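Local coordinates for protein methylmalonate-semialdehyde dehydrogenase (Oceanimonas doudoroffii, PDB 4ZZ7) that catalyses the NAD-dependent, acylating oxidation of methylmalonate semialdehyde as a member of the aldehyde dehydrogenase family, at residues M101-R106 / F151-M156; G90-K95 / R179-T184; T398-M403 / A425-D430. All coordinates share one frame; numbering follows the deposited sequence.

Contact 1 of 3, residues M101-R106 / F151-M156; sequences MGELQR and FNFPVM. With NAD (nicotinamide-adenine-dinucleotide), chain M.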
loop_
_atom_site.group_PDB
_atom_site.type_symbol
_atom_site.label_atom_id
_atom_site.label_comp_id
_atom_site.label_asym_id
_atom_site.label_seq_id
_atom_site.Cartn_x
_atom_site.Cartn_y
_atom_site.Cartn_z
ATOM N N MET A 101 19.828 -27.649 -0.011
ATOM C CA MET A 101 18.673 -27.419 0.876
ATOM C C MET A 101 18.457 -25.937 1.141
ATOM O O MET A 101 17.322 -25.476 1.118
ATOM C CB MET A 101 18.821 -28.157 2.215
ATOM C CG MET A 101 18.391 -29.613 2.183
ATOM S SD MET A 101 16.655 -29.940 1.789
ATOM C CE MET A 101 15.757 -28.849 2.905
ATOM N N GLY A 102 19.536 -25.213 1.399
ATOM C CA GLY A 102 19.481 -23.767 1.505
ATOM C C GLY A 102 18.846 -23.134 0.281
ATOM O O GLY A 102 17.930 -22.311 0.394
ATOM N N GLU A 103 19.334 -23.535 -0.894
ATOM C CA GLU A 103 18.834 -23.065 -2.188
ATOM C C GLU A 103 17.356 -23.398 -2.325
ATOM O O GLU A 103 16.540 -22.524 -2.635
ATOM C CB GLU A 103 19.622 -23.701 -3.359
ATOM C CG GLU A 103 18.994 -23.422 -4.733
ATOM C CD GLU A 103 19.811 -23.831 -5.945
ATOM O OE1 GLU A 103 20.962 -24.285 -5.826
ATOM O OE2 GLU A 103 19.276 -23.670 -7.045
ATOM N N LEU A 104 17.027 -24.667 -2.121
ATOM C CA LEU A 104 15.646 -25.133 -2.218
ATOM C C LEU A 104 14.694 -24.385 -1.267
ATOM O O LEU A 104 13.576 -24.054 -1.644
ATOM C CB LEU A 104 15.564 -26.650 -1.971
ATOM C CG LEU A 104 14.146 -27.227 -1.996
ATOM C CD1 LEU A 104 13.437 -26.955 -3.320
ATOM C CD2 LEU A 104 14.169 -28.715 -1.712
ATOM N N GLN A 105 15.151 -24.124 -0.048
ATOM C CA GLN A 105 14.330 -23.441 0.951
ATOM C C GLN A 105 14.006 -22.000 0.566
ATOM O O GLN A 105 12.919 -21.525 0.825
ATOM C CB GLN A 105 15.016 -23.449 2.313
ATOM C CG GLN A 105 14.074 -23.147 3.467
ATOM C CD GLN A 105 13.123 -24.318 3.759
ATOM O OE1 GLN A 105 13.507 -25.512 3.676
ATOM N NE2 GLN A 105 11.877 -23.988 4.121
ATOM N N ARG A 106 14.961 -21.309 -0.034
ATOM C CA ARG A 106 14.739 -19.938 -0.497
ATOM C C ARG A 106 13.791 -19.901 -1.704
ATOM O O ARG A 106 12.975 -18.999 -1.860
ATOM C CB ARG A 106 16.090 -19.248 -0.813
ATOM C CG ARG A 106 17.001 -19.040 0.404
ATOM C CD ARG A 106 17.506 -17.606 0.534
ATOM N NE ARG A 106 18.236 -17.091 -0.647
ATOM C CZ ARG A 106 19.530 -17.312 -0.936
ATOM N NH1 ARG A 106 20.293 -18.095 -0.163
ATOM N NH2 ARG A 106 20.073 -16.756 -2.025
ATOM N N PHE A 151 23.599 -21.293 -13.996
ATOM C CA PHE A 151 23.973 -22.609 -13.524
ATOM C C PHE A 151 24.023 -22.675 -12.014
ATOM O O PHE A 151 23.743 -23.714 -11.446
ATOM C CB PHE A 151 25.334 -23.050 -14.100
ATOM C CG PHE A 151 26.523 -22.460 -13.395
ATOM C CD1 PHE A 151 26.973 -22.976 -12.181
ATOM C CD2 PHE A 151 27.197 -21.402 -13.942
ATOM C CE1 PHE A 151 28.059 -22.416 -11.525
ATOM C CE2 PHE A 151 28.284 -20.830 -13.294
ATOM C CZ PHE A 151 28.720 -21.343 -12.084
ATOM N N ASN A 152 24.431 -21.590 -11.370
ATOM C CA ASN A 152 24.726 -21.635 -9.931
ATOM C C ASN A 152 23.546 -21.877 -8.997
ATOM O O ASN A 152 23.734 -22.413 -7.903
ATOM C CB ASN A 152 25.526 -20.405 -9.474
ATOM C CG ASN A 152 24.789 -19.082 -9.667
ATOM O OD1 ASN A 152 24.394 -18.717 -10.773
ATOM N ND2 ASN A 152 24.659 -18.333 -8.586
ATOM N N PHE A 153 22.350 -21.499 -9.444
ATOM C CA PHE A 153 21.112 -21.752 -8.706
ATOM C C PHE A 153 20.038 -22.305 -9.630
ATOM O O PHE A 153 19.069 -21.634 -9.958
ATOM C CB PHE A 153 20.577 -20.481 -8.096
ATOM C CG PHE A 153 21.385 -19.953 -6.967
ATOM C CD1 PHE A 153 21.452 -20.648 -5.769
ATOM C CD2 PHE A 153 22.030 -18.733 -7.065
ATOM C CE1 PHE A 153 22.188 -20.144 -4.697
ATOM C CE2 PHE A 153 22.758 -18.231 -6.001
ATOM C CZ PHE A 153 22.835 -18.934 -4.818
ATOM N N PRO A 154 20.171 -23.554 -10.010
ATOM C CA PRO A 154 19.297 -24.081 -11.018
ATOM C C PRO A 154 17.875 -24.304 -10.541
ATOM O O PRO A 154 16.992 -24.601 -11.355
ATOM C CB PRO A 154 19.940 -25.414 -11.335
ATOM C CG PRO A 154 20.520 -25.834 -10.027
ATOM C CD PRO A 154 21.053 -24.575 -9.450
ATOM N N VAL A 155 17.668 -24.213 -9.233
ATOM C CA VAL A 155 16.332 -24.327 -8.644
ATOM C C VAL A 155 15.765 -22.980 -8.189
ATOM O O VAL A 155 14.667 -22.585 -8.614
ATOM C CB VAL A 155 16.355 -25.338 -7.480
ATOM C CG1 VAL A 155 15.141 -25.191 -6.562
ATOM C CG2 VAL A 155 16.413 -26.755 -8.045
ATOM N N MET A 156 16.516 -22.285 -7.335
ATOM C CA MET A 156 16.016 -21.089 -6.697
ATOM C C MET A 156 15.787 -19.985 -7.681
ATOM O O MET A 156 14.748 -19.338 -7.631
ATOM C CB MET A 156 16.978 -20.596 -5.638
ATOM C CG MET A 156 16.511 -19.345 -4.878
ATOM S SD MET A 156 17.852 -18.638 -3.896
ATOM C CE MET A 156 18.842 -17.964 -5.234
HETATM P PA NAD M . 25.670 -16.727 -18.187
HETATM O O1A NAD M . 26.533 -17.562 -19.128
HETATM O O2A NAD M . 25.838 -15.221 -18.075
HETATM O O5B NAD M . 24.115 -16.945 -18.595
HETATM C C5B NAD M . 23.295 -18.007 -18.085
HETATM C C4B NAD M . 22.135 -18.325 -19.028
HETATM O O4B NAD M . 22.253 -17.580 -20.242
HETATM C C3B NAD M . 22.066 -19.792 -19.444
HETATM O O3B NAD M . 20.697 -20.201 -19.393
HETATM C C2B NAD M . 22.672 -19.836 -20.845
HETATM O O2B NAD M . 22.119 -20.751 -21.794
HETATM C C1B NAD M . 22.436 -18.434 -21.377
HETATM N N9A NAD M . 23.555 -17.949 -22.239
HETATM C C8A NAD M . 24.889 -18.148 -22.025
HETATM N N7A NAD M . 25.619 -17.553 -22.991
HETATM C C5A NAD M . 24.759 -16.959 -23.855
HETATM C C6A NAD M . 24.884 -16.164 -25.112
HETATM N N6A NAD M . 26.106 -15.892 -25.618
HETATM N N1A NAD M . 23.743 -15.724 -25.709
HETATM C C2A NAD M . 22.506 -16.005 -25.196
HETATM N N3A NAD M . 22.308 -16.711 -24.063
HETATM C C4A NAD M . 23.381 -17.214 -23.363
HETATM O O3 NAD M . 25.769 -17.356 -16.675
HETATM P PN NAD M . 26.374 -18.797 -16.181
HETATM O O1N NAD M . 25.459 -19.954 -16.596
HETATM O O2N NAD M . 27.889 -18.923 -16.396
HETATM O O5D NAD M . 26.143 -18.490 -14.622
HETATM C C5D NAD M . 27.060 -17.644 -13.908
HETATM C C4D NAD M . 26.642 -16.164 -13.791
HETATM O O4D NAD M . 25.435 -15.924 -13.032
HETATM C C3D NAD M . 27.733 -15.353 -13.070
HETATM O O3D NAD M . 28.482 -14.565 -14.002
HETATM C C2D NAD M . 27.023 -14.482 -12.022
HETATM O O2D NAD M . 27.473 -13.123 -12.056
HETATM C C1D NAD M . 25.561 -14.637 -12.402
HETATM N N1N NAD M . 24.607 -14.487 -11.309
HETATM C C2N NAD M . 23.988 -13.304 -11.205
HETATM C C3N NAD M . 23.052 -13.080 -10.201
HETATM C C7N NAD M . 22.349 -11.756 -10.015
HETATM O O7N NAD M . 22.938 -10.674 -9.905
HETATM N N7N NAD M . 21.032 -11.810 -9.923
HETATM C C4N NAD M . 22.742 -14.118 -9.328
HETATM C C5N NAD M . 23.383 -15.344 -9.450
HETATM C C6N NAD M . 24.324 -15.506 -10.468
#
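The backbone amides of Val-155 and Met-156 both donate to one carboxylate oxygen, OE2 of Glu-103. The Val-155 N to Glu-103 OE2 bond is 2.8 Å, and the amide meets the oxygen nearly in line with its C-O bond. The Met-156 N to Glu-103 OE2 bond, 3.1 Å at an N-H...O angle of 165°, uses the anti lone pair instead. OE2 thus accepts two backbone N-H groups. Glu-103 CG stands anti to the backbone N (chi1 171°), and the chain extends from there to the loop. The carboxylate carbon lies in the plane of the Phe-153 ring at its edge, Glu-103 CD to Phe-153 CD1 being 3.6 Å, with the two planes 84° apart. Met-156 CE sits over the centre of that ring, while its sulfur lies over one face of the Arg-106 guanidinium, Met-156 SD to Arg-106 NH2 being 3.5 Å. Farther out, the other oxygen, Glu-103 OE1, makes a salt bridge with Lys-95 NZ, which would probably favour the charged carboxylate. Farther along the loop, Asn-152 OD1 lies 3.2 Å from NAD C6N of the nicotinamide ring, and Phe-153 lies close to Cys-283. Helix 97-115 thus fixes the loop between strand 144-148 and helix 156-167, part of the Rossmann-like NAD-binding fold of aldehyde dehydrogenases.

Contact 2 of 3, residues G90-K95 / R179-T184; sequences GEEHGK and RDPSST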
loop_
_atom_site.group_PDB
_atom_site.type_symbol
_atom_site.label_atom_id
_atom_site.label_comp_id
_atom_site.label_asym_id
_atom_site.label_seq_id
_atom_site.Cartn_x
_atom_site.Cartn_y
_atom_site.Cartn_z
ATOM N N GLY A 90 23.220 -31.584 -6.534
ATOM C CA GLY A 90 24.569 -32.062 -6.218
ATOM C C GLY A 90 25.210 -32.859 -7.343
ATOM O O GLY A 90 26.425 -32.887 -7.490
ATOM N N GLU A 91 24.399 -33.506 -8.159
ATOM C CA GLU A 91 24.928 -34.387 -9.186
ATOM C C GLU A 91 25.543 -33.620 -10.367
ATOM O O GLU A 91 26.463 -34.135 -11.029
ATOM C CB GLU A 91 23.817 -35.332 -9.673
ATOM C CG GLU A 91 24.276 -36.483 -10.560
ATOM C CD GLU A 91 23.185 -37.530 -10.751
ATOM O OE1 GLU A 91 23.381 -38.692 -10.355
ATOM O OE2 GLU A 91 22.109 -37.203 -11.277
ATOM N N GLU A 92 25.035 -32.412 -10.634
ATOM C CA GLU A 92 25.389 -31.652 -11.848
ATOM C C GLU A 92 26.070 -30.312 -11.556
ATOM O O GLU A 92 26.988 -29.928 -12.262
ATOM C CB GLU A 92 24.164 -31.434 -12.738
ATOM C CG GLU A 92 23.507 -32.714 -13.242
ATOM C CD GLU A 92 22.208 -32.484 -14.017
ATOM O OE1 GLU A 92 21.901 -33.276 -14.921
ATOM O OE2 GLU A 92 21.467 -31.526 -13.710
ATOM N N HIS A 93 25.602 -29.594 -10.546
ATOM C CA HIS A 93 26.309 -28.424 -10.018
ATOM C C HIS A 93 27.472 -28.813 -9.069
ATOM O O HIS A 93 28.552 -28.221 -9.132
ATOM C CB HIS A 93 25.324 -27.549 -9.262
ATOM C CG HIS A 93 25.925 -26.310 -8.682
ATOM N ND1 HIS A 93 26.743 -26.319 -7.578
ATOM C CD2 HIS A 93 25.776 -25.016 -9.026
ATOM C CE1 HIS A 93 27.088 -25.082 -7.284
ATOM N NE2 HIS A 93 26.510 -24.270 -8.144
ATOM N N GLY A 94 27.208 -29.758 -8.158
ATOM C CA GLY A 94 28.213 -30.292 -7.248
ATOM C C GLY A 94 28.050 -29.917 -5.788
ATOM O O GLY A 94 28.782 -30.439 -4.918
ATOM N N LYS A 95 27.081 -29.041 -5.510
ATOM C CA LYS A 95 26.956 -28.437 -4.164
ATOM C C LYS A 95 26.402 -29.407 -3.130
ATOM O O LYS A 95 25.593 -30.276 -3.447
ATOM C CB LYS A 95 26.161 -27.117 -4.161
ATOM C CG LYS A 95 24.727 -27.199 -4.616
ATOM C CD LYS A 95 24.002 -25.879 -4.392
ATOM C CE LYS A 95 24.380 -24.803 -5.398
ATOM N NZ LYS A 95 23.500 -23.609 -5.278
ATOM N N ARG A 179 24.356 -26.567 -18.110
ATOM C CA ARG A 179 25.340 -27.256 -17.283
ATOM C C ARG A 179 24.742 -28.142 -16.168
ATOM O O ARG A 179 25.375 -29.130 -15.767
ATOM C CB ARG A 179 26.313 -26.208 -16.718
ATOM C CG ARG A 179 27.189 -25.599 -17.807
ATOM C CD ARG A 179 27.932 -24.381 -17.312
ATOM N NE ARG A 179 28.464 -23.580 -18.415
ATOM C CZ ARG A 179 29.003 -22.364 -18.286
ATOM N NH1 ARG A 179 29.441 -21.730 -19.364
ATOM N NH2 ARG A 179 29.115 -21.769 -17.097
ATOM N N ASP A 180 23.549 -27.771 -15.679
ATOM C CA ASP A 180 22.820 -28.524 -14.649
ATOM C C ASP A 180 21.294 -28.414 -14.794
ATOM O O ASP A 180 20.625 -27.735 -14.009
ATOM C CB ASP A 180 23.256 -28.110 -13.237
ATOM C CG ASP A 180 23.194 -26.597 -12.983
ATOM O OD1 ASP A 180 22.673 -25.832 -13.835
ATOM O OD2 ASP A 180 23.681 -26.195 -11.891
ATOM N N PRO A 181 20.736 -29.104 -15.796
ATOM C CA PRO A 181 19.328 -28.988 -16.149
ATOM C C PRO A 181 18.359 -29.964 -15.501
ATOM O O PRO A 181 17.151 -29.767 -15.606
ATOM C CB PRO A 181 19.352 -29.244 -17.653
ATOM C CG PRO A 181 20.431 -30.251 -17.802
ATOM C CD PRO A 181 21.487 -29.853 -16.818
ATOM N N SER A 182 18.851 -31.013 -14.869
ATOM C CA SER A 182 17.957 -32.056 -14.347
ATOM C C SER A 182 17.106 -31.585 -13.154
ATOM O O SER A 182 15.909 -31.829 -13.125
ATOM C CB SER A 182 18.737 -33.342 -14.005
ATOM O OG SER A 182 19.295 -33.950 -15.168
ATOM N N SER A 183 17.713 -30.917 -12.180
ATOM C CA SER A 183 16.938 -30.398 -11.049
ATOM C C SER A 183 15.764 -29.518 -11.525
ATOM O O SER A 183 14.626 -29.647 -11.067
ATOM C CB SER A 183 17.841 -29.597 -10.094
ATOM O OG SER A 183 18.803 -28.816 -10.797
ATOM N N THR A 184 16.075 -28.638 -12.467
ATOM C CA THR A 184 15.156 -27.636 -12.966
ATOM C C THR A 184 13.942 -28.211 -13.696
ATOM O O THR A 184 12.857 -27.635 -13.641
ATOM C CB THR A 184 15.910 -26.723 -13.932
ATOM O OG1 THR A 184 17.195 -26.399 -13.378
ATOM C CG2 THR A 184 15.136 -25.457 -14.184
#
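Ser-182 OG donates to Glu-92 OE1 over 2.7 Å and is also hydrogen-bonded to Lys-35 NZ, so this hydroxyl has two polar partners. It approaches OE1 on the syn side, 33° out of the carboxylate plane. The other oxygen is engaged as well: Ser-182 N donates to Glu-92 OE2 at 2.9 Å, N-H...O angle 154°, through the syn lone pair. One residue thus meets both oxygens of one carboxylate, which should limit rotation of that group. Glu-92 CG lies anti to the carbonyl carbon and the chain runs out extended, carrying the carboxylate past Asp-180, whose CB is 3.5 Å from Glu-92 CB. The contact joins the end of helix 82-92 to the turn leading from strand 171-175 into helix 182-193, a beta-alpha connection of the NAD-binding domain, and Ile-7 and Val-25 of strands 6-10 and 22-27 pack against Glu-92. Outside the contact, the Arg-179 side chain leads away to the cofactor, where its NH2 pairs with the NAD phosphate oxygen O2N. Within the contact itself, the side chains of His-93 and Asp-180 lie side by side, pointing the same way, with ring and carboxylate planes 15° apart. Asp-180 OD2 sits at the ring edge, in its plane, and its closest approach to the histidine is to His-93 CB at 3.4 Å.

Contact 3 of 3, residues T398-M403 / A425-D430; sequences TMQDAM and ARYFSD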
loop_
_atom_site.group_PDB
_atom_site.type_symbol
_atom_site.label_atom_id
_atom_site.label_comp_id
_atom_site.label_asym_id
_atom_site.label_seq_id
_atom_site.Cartn_x
_atom_site.Cartn_y
_atom_site.Cartn_z
ATOM N N THR A 398 40.733 4.813 5.926
ATOM C CA THR A 398 39.491 5.287 6.543
ATOM C C THR A 398 38.238 4.699 5.902
ATOM O O THR A 398 38.283 4.145 4.805
ATOM C CB THR A 398 39.404 6.833 6.518
ATOM O OG1 THR A 398 38.141 7.247 7.018
ATOM C CG2 THR A 398 39.531 7.400 5.126
ATOM N N MET A 399 37.119 4.837 6.607
ATOM C CA MET A 399 35.840 4.263 6.186
ATOM C C MET A 399 35.398 4.811 4.829
ATOM O O MET A 399 34.945 4.065 3.931
ATOM C CB MET A 399 34.761 4.546 7.224
ATOM C CG MET A 399 33.426 3.908 6.888
ATOM S SD MET A 399 32.145 4.372 8.056
ATOM C CE MET A 399 30.685 3.862 7.180
ATOM N N GLN A 400 35.541 6.122 4.695
ATOM C CA GLN A 400 35.225 6.810 3.458
ATOM C C GLN A 400 36.058 6.272 2.287
ATOM O O GLN A 400 35.559 6.211 1.178
ATOM C CB GLN A 400 35.407 8.336 3.632
ATOM C CG GLN A 400 34.803 9.232 2.554
ATOM C CD GLN A 400 33.304 8.983 2.315
ATOM O OE1 GLN A 400 32.457 9.262 3.176
ATOM N NE2 GLN A 400 32.970 8.447 1.144
ATOM N N ASP A 401 37.309 5.868 2.525
ATOM C CA ASP A 401 38.149 5.338 1.435
ATOM C C ASP A 401 37.616 3.996 0.985
ATOM O O ASP A 401 37.592 3.723 -0.222
ATOM C CB ASP A 401 39.619 5.182 1.850
ATOM C CG ASP A 401 40.330 6.509 2.034
ATOM O OD1 ASP A 401 39.782 7.537 1.567
ATOM O OD2 ASP A 401 41.433 6.512 2.646
ATOM N N ALA A 402 37.199 3.175 1.962
ATOM C CA ALA A 402 36.532 1.898 1.682
ATOM C C ALA A 402 35.253 2.094 0.860
ATOM O O ALA A 402 35.030 1.391 -0.136
ATOM C CB ALA A 402 36.220 1.152 2.970
ATOM N N MET A 403 34.430 3.056 1.270
ATOM C CA MET A 403 33.199 3.379 0.516
ATOM C C MET A 403 33.411 3.925 -0.919
ATOM O O MET A 403 32.638 3.613 -1.828
ATOM C CB MET A 403 32.326 4.353 1.308
ATOM C CG MET A 403 31.507 3.666 2.382
ATOM S SD MET A 403 30.287 4.781 3.049
ATOM C CE MET A 403 31.466 5.671 4.040
ATOM N N ALA A 425 26.690 2.598 10.509
ATOM C CA ALA A 425 25.728 1.756 9.787
ATOM C C ALA A 425 24.822 2.595 8.884
ATOM O O ALA A 425 24.758 2.336 7.710
ATOM C CB ALA A 425 24.891 0.921 10.746
ATOM N N ARG A 426 24.176 3.628 9.420
ATOM C CA ARG A 426 23.250 4.444 8.628
ATOM C C ARG A 426 23.923 5.172 7.481
ATOM O O ARG A 426 23.404 5.184 6.363
ATOM C CB ARG A 426 22.506 5.497 9.465
ATOM C CG ARG A 426 21.231 5.956 8.751
ATOM C CD ARG A 426 20.774 7.351 9.092
ATOM N NE ARG A 426 21.136 8.331 8.060
ATOM C CZ ARG A 426 20.366 8.724 7.030
ATOM N NH1 ARG A 426 20.830 9.641 6.186
ATOM N NH2 ARG A 426 19.151 8.218 6.815
ATOM N N TYR A 427 25.052 5.808 7.775
ATOM C CA TYR A 427 25.786 6.554 6.758
ATOM C C TYR A 427 26.204 5.650 5.589
ATOM O O TYR A 427 26.120 6.061 4.428
ATOM C CB TYR A 427 27.002 7.234 7.379
ATOM C CG TYR A 427 27.771 8.075 6.396
ATOM C CD1 TYR A 427 27.352 9.375 6.088
ATOM C CD2 TYR A 427 28.912 7.588 5.765
ATOM C CE1 TYR A 427 28.047 10.170 5.185
ATOM C CE2 TYR A 427 29.603 8.378 4.845
ATOM C CZ TYR A 427 29.170 9.659 4.571
ATOM O OH TYR A 427 29.873 10.408 3.679
ATOM N N PHE A 428 26.652 4.428 5.916
ATOM C CA PHE A 428 27.006 3.432 4.914
ATOM C C PHE A 428 25.761 3.013 4.113
ATOM O O PHE A 428 25.722 3.146 2.891
ATOM C CB PHE A 428 27.632 2.223 5.593
ATOM C CG PHE A 428 27.961 1.090 4.654
ATOM C CD1 PHE A 428 29.037 1.175 3.796
ATOM C CD2 PHE A 428 27.195 -0.062 4.639
ATOM C CE1 PHE A 428 29.349 0.143 2.938
ATOM C CE2 PHE A 428 27.501 -1.097 3.773
ATOM C CZ PHE A 428 28.587 -0.995 2.920
ATOM N N SER A 429 24.734 2.539 4.812
ATOM C CA SER A 429 23.525 2.048 4.150
ATOM C C SER A 429 22.789 3.123 3.330
ATOM O O SER A 429 22.187 2.827 2.287
ATOM C CB SER A 429 22.571 1.404 5.165
ATOM O OG SER A 429 21.971 2.370 6.011
ATOM N N ASP A 430 22.848 4.366 3.807
ATOM C CA ASP A 430 22.215 5.480 3.106
ATOM C C ASP A 430 22.957 5.822 1.835
ATOM O O ASP A 430 22.343 5.882 0.777
ATOM C CB ASP A 430 22.120 6.730 3.971
ATOM C CG ASP A 430 21.181 7.762 3.387
ATOM O OD1 ASP A 430 20.021 7.433 3.133
ATOM O OD2 ASP A 430 21.571 8.916 3.166
#
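Tyr-427 and Gln-400 both place CG anti to the backbone N, and the glutamine chain then bends at chi2 (55°), which turns its CD across toward the tyrosine. The Tyr-427 hydroxyl donates to Gln-400 OE1 at 2.9 Å, with OE1 also lying in the ring plane at the edge. Amide and ring planes are 89° apart. The amide nitrogen of Gln-400 is turned back to Asp-404 of its own helix, which helps set the side chain's orientation. Met-403 brings its methyl to the same ring edge, Met-403 CE to Tyr-427 CE2 being 3.4 Å, and its sulfur makes Met-aromatic contacts with both Tyr-427 and Phe-428. Helices 399-408 and 422-431 lie side by side on the parallel-stranded part of a sheet; the axes of segments 399-403 and 425-430 approach to 11.7 Å, with their N-to-C directions 20° apart. Helix 422-431 belongs to a beta-alpha-beta unit between strands 411-418 and 436-439. Arg-490 of the second subunit makes a cation-pi contact with Tyr-427. An alanine in place of Tyr-427 would probably leave Gln-400 OE1 without this donor, open a gap beside Met-403 CE, and deprive that arginine of its ring. Deeper in, Met-399 CE packs on Phe-428 CB at 3.8 Å, and Ile-257 of strand 254-258 lies against both Met-403 and Phe-428.

In the fold
Contacts 1 and 2 form one continuous buried region beside the cofactor, their centres 10 Å apart. Two polar bonds join them directly: Lys-95 NZ to Glu-103 OE1 at 2.7 Å, and a probable hydrogen bond between Thr-184 OG1 and Pro-154 O, also 2.7 Å. Lys-95 lies between the consecutive helices 82-92 and 97-115, and the 151-156 and 179-184 segments each supply NAD-pocket residues, Phe-151 and Asn-152 from one and Arg-179 from the other. Contact 3 is remote from both, its centre about 31 Å from that of contact 1 and 39 Å from that of contact 2, and away from the annotated sites. Its surroundings include residues of two neighbouring subunits, which puts it near the tetramer interfaces.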